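Local coordinates for protein K41043 (PDB 6KBR) that probably inhibits a serine protease through its Kazal-type domain, as a SPINK2-derived inhibitor would, at residues 28-37 with 54-62. Sequence-based numbering, arbitrary orientation.
Sequences PVCGSDMSTY and IKIIKNGPC
The Cys30–Cys62 disulfide ties strand 29-31 to the tail that follows strand 56-59, its antiparallel neighbour. From CB outward, Cys30 meets Lys58 first, CB resting 3.6 Å from Lys58 O and 4.0 Å from Lys58 CG. Cys30 SG, anti to the backbone N (chi1 177°), is bonded to Cys62 SG at 2.0 Å, while Ile57 CB flanks it. The chain has doubled back after Gly60 to bring Cys62 here, and that turn is tied by Gly60 N to Pro28 O, 2.7 Å, the donor standing above the carbonyl plane. On the backbone of the same residue, Cys30 N donates to Lys58 O and Cys30 O accepts from Ile57 N. At the far end Ser32 and Lys55 grip each other twice: Ser32 N donates to Lys55 O, and Lys55 N to Ser32 OG at 2.8 Å. Beyond them Ile54 lies across the Asp33 carboxylate, CG2 3.7 Å from Asp33 OD1 and CD1 3.5 Å from Asp33 OD2. On the sheet face of Val29 and Ile56, Ile56 CD1 packs on Val29 CG2 at 3.9 Å. Strand 29-31 is the middle of the small Kazal sheet, between 36-37 and 56-59, and helix 40-50 packs against Ile56 and Tyr37 through Leu43.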
loop_
_atom_site.group_PDB
_atom_site.type_symbol
_atom_site.label_atom_id
_atom_site.label_comp_id
_atom_site.label_asym_id
_atom_site.label_seq_id
_atom_site.Cartn_x
_atom_site.Cartn_y
_atom_site.Cartn_z
ATOM N N PRO B 28 -9.885 0.265 9.800
ATOM C CA PRO B 28 -10.435 1.430 10.497
ATOM C C PRO B 28 -10.876 1.208 11.966
ATOM O O PRO B 28 -11.282 0.086 12.377
ATOM C CB PRO B 28 -11.590 1.883 9.566
ATOM C CG PRO B 28 -12.039 0.559 8.929
ATOM C CD PRO B 28 -10.758 -0.173 8.680
ATOM N N VAL B 29 -10.710 2.283 12.736
ATOM C CA VAL B 29 -11.228 2.400 14.083
ATOM C C VAL B 29 -11.997 3.708 14.294
ATOM O O VAL B 29 -11.719 4.714 13.685
ATOM C CB VAL B 29 -10.153 2.257 15.179
ATOM C CG1 VAL B 29 -9.556 0.856 15.136
ATOM C CG2 VAL B 29 -9.122 3.397 15.143
ATOM N N CYS B 30 -12.985 3.660 15.155
ATOM C CA CYS B 30 -13.852 4.812 15.380
ATOM C C CYS B 30 -13.419 5.475 16.681
ATOM O O CYS B 30 -13.405 4.841 17.712
ATOM C CB CYS B 30 -15.312 4.375 15.517
ATOM S SG CYS B 30 -16.374 5.802 15.881
ATOM N N GLY B 31 -13.027 6.737 16.613
ATOM C CA GLY B 31 -12.527 7.439 17.775
ATOM C C GLY B 31 -13.676 8.060 18.580
ATOM O O GLY B 31 -14.747 8.306 18.043
ATOM N N SER B 32 -13.433 8.279 19.866
ATOM C CA SER B 32 -14.380 8.989 20.759
ATOM C C SER B 32 -14.608 10.465 20.292
ATOM O O SER B 32 -15.556 11.134 20.734
ATOM C CB SER B 32 -13.897 8.960 22.212
ATOM O OG SER B 32 -12.551 9.337 22.248
ATOM N N ASP B 33 -13.726 10.965 19.430
ATOM C CA ASP B 33 -13.932 12.218 18.765
ATOM C C ASP B 33 -14.858 12.228 17.578
ATOM O O ASP B 33 -14.985 13.272 16.973
ATOM C CB ASP B 33 -12.593 12.789 18.346
ATOM C CG ASP B 33 -11.889 11.945 17.312
ATOM O OD1 ASP B 33 -12.326 10.794 17.058
ATOM O OD2 ASP B 33 -10.880 12.439 16.841
ATOM N N MET B 34 -15.511 11.112 17.267
ATOM C CA MET B 34 -16.458 11.000 16.139
ATOM C C MET B 34 -15.800 10.960 14.758
ATOM O O MET B 34 -16.477 11.115 13.744
ATOM C CB MET B 34 -17.518 12.083 16.200
ATOM C CG MET B 34 -18.223 12.145 17.551
ATOM S SD MET B 34 -19.809 13.012 17.399
ATOM C CE MET B 34 -20.657 12.332 18.818
ATOM N N SER B 35 -14.491 10.687 14.717
ATOM C CA SER B 35 -13.770 10.540 13.478
ATOM C C SER B 35 -13.435 9.074 13.325
ATOM O O SER B 35 -13.012 8.413 14.283
ATOM C CB SER B 35 -12.469 11.344 13.514
ATOM O OG SER B 35 -12.692 12.717 13.301
ATOM N N THR B 36 -13.572 8.566 12.112
ATOM C CA THR B 36 -13.036 7.218 11.816
ATOM C C THR B 36 -11.545 7.444 11.435
ATOM O O THR B 36 -11.243 8.352 10.712
ATOM C CB THR B 36 -13.970 6.338 10.884
ATOM O OG1 THR B 36 -13.241 5.577 9.874
ATOM C CG2 THR B 36 -14.977 7.082 10.280
ATOM N N TYR B 37 -10.636 6.719 12.085
ATOM C CA TYR B 37 -9.223 6.729 11.749
ATOM C C TYR B 37 -8.907 5.542 10.839
ATOM O O TYR B 37 -9.386 4.454 11.097
ATOM C CB TYR B 37 -8.354 6.757 13.049
ATOM C CG TYR B 37 -8.508 8.110 13.674
ATOM C CD1 TYR B 37 -9.538 8.361 14.567
ATOM C CD2 TYR B 37 -7.699 9.188 13.268
ATOM C CE1 TYR B 37 -9.768 9.634 15.070
ATOM C CE2 TYR B 37 -7.901 10.465 13.757
ATOM C CZ TYR B 37 -8.959 10.694 14.676
ATOM O OH TYR B 37 -9.149 11.961 15.234
ATOM N N ILE B 54 -7.598 10.083 22.808
ATOM C CA ILE B 54 -8.818 9.770 22.062
ATOM C C ILE B 54 -9.007 8.277 22.233
ATOM O O ILE B 54 -8.057 7.519 22.093
ATOM C CB ILE B 54 -8.737 10.207 20.562
ATOM C CG1 ILE B 54 -8.366 11.694 20.443
ATOM C CG2 ILE B 54 -10.075 9.893 19.846
ATOM C CD1 ILE B 54 -8.196 12.215 19.017
ATOM N N LYS B 55 -10.222 7.874 22.607
ATOM C CA LYS B 55 -10.505 6.480 22.870
ATOM C C LYS B 55 -11.065 5.861 21.624
ATOM O O LYS B 55 -11.513 6.547 20.741
ATOM C CB LYS B 55 -11.518 6.298 23.997
ATOM C CG LYS B 55 -11.219 7.107 25.242
ATOM C CD LYS B 55 -9.940 6.667 25.924
ATOM C CE LYS B 55 -10.275 5.872 27.175
ATOM N NZ LYS B 55 -9.046 5.456 27.891
ATOM N N ILE B 56 -11.004 4.550 21.564
ATOM C CA ILE B 56 -11.602 3.827 20.489
ATOM C C ILE B 56 -12.960 3.300 20.954
ATOM O O ILE B 56 -13.014 2.436 21.796
ATOM C CB ILE B 56 -10.738 2.678 19.987
ATOM C CG1 ILE B 56 -9.454 3.277 19.348
ATOM C CG2 ILE B 56 -11.556 1.873 18.962
ATOM C CD1 ILE B 56 -8.436 2.280 18.834
ATOM N N ILE B 57 -14.007 3.815 20.323
ATOM C CA ILE B 57 -15.388 3.486 20.611
ATOM C C ILE B 57 -15.649 2.081 20.082
ATOM O O ILE B 57 -16.228 1.269 20.774
ATOM C CB ILE B 57 -16.328 4.533 19.958
ATOM C CG1 ILE B 57 -16.068 5.890 20.584
ATOM C CG2 ILE B 57 -17.788 4.162 20.086
ATOM C CD1 ILE B 57 -16.038 5.912 22.097
ATOM N N LYS B 58 -15.215 1.813 18.862
ATOM C CA LYS B 58 -15.290 0.480 18.288
ATOM C C LYS B 58 -14.337 0.271 17.102
ATOM O O LYS B 58 -13.803 1.213 16.528
ATOM C CB LYS B 58 -16.699 0.193 17.818
ATOM C CG LYS B 58 -17.251 1.114 16.766
ATOM C CD LYS B 58 -18.400 0.431 16.026
ATOM C CE LYS B 58 -19.176 1.450 15.247
ATOM N NZ LYS B 58 -20.197 0.777 14.418
ATOM N N ASN B 59 -14.189 -0.986 16.709
ATOM C CA ASN B 59 -13.473 -1.294 15.483
ATOM C C ASN B 59 -14.379 -1.042 14.316
ATOM O O ASN B 59 -15.602 -1.080 14.436
ATOM C CB ASN B 59 -12.941 -2.716 15.511
ATOM C CG ASN B 59 -11.798 -2.878 16.471
ATOM O OD1 ASN B 59 -11.416 -1.947 17.184
ATOM N ND2 ASN B 59 -11.212 -4.072 16.482
ATOM N N GLY B 60 -13.780 -0.724 13.181
ATOM C CA GLY B 60 -14.541 -0.367 12.009
ATOM C C GLY B 60 -14.872 1.092 11.955
ATOM O O GLY B 60 -14.579 1.827 12.888
ATOM N N PRO B 61 -15.541 1.521 10.868
ATOM C CA PRO B 61 -15.844 2.934 10.735
ATOM C C PRO B 61 -16.822 3.377 11.827
ATOM O O PRO B 61 -17.449 2.532 12.464
ATOM C CB PRO B 61 -16.432 3.067 9.307
ATOM C CG PRO B 61 -16.755 1.687 8.857
ATOM C CD PRO B 61 -15.996 0.709 9.709
ATOM N N CYS B 62 -16.911 4.677 12.075
ATOM C CA CYS B 62 -17.907 5.219 13.018
ATOM C C CYS B 62 -19.278 5.041 12.351
ATOM O O CYS B 62 -19.362 5.162 11.152
ATOM C CB CYS B 62 -17.646 6.710 13.283
ATOM S SG CYS B 62 -16.179 7.040 14.293
#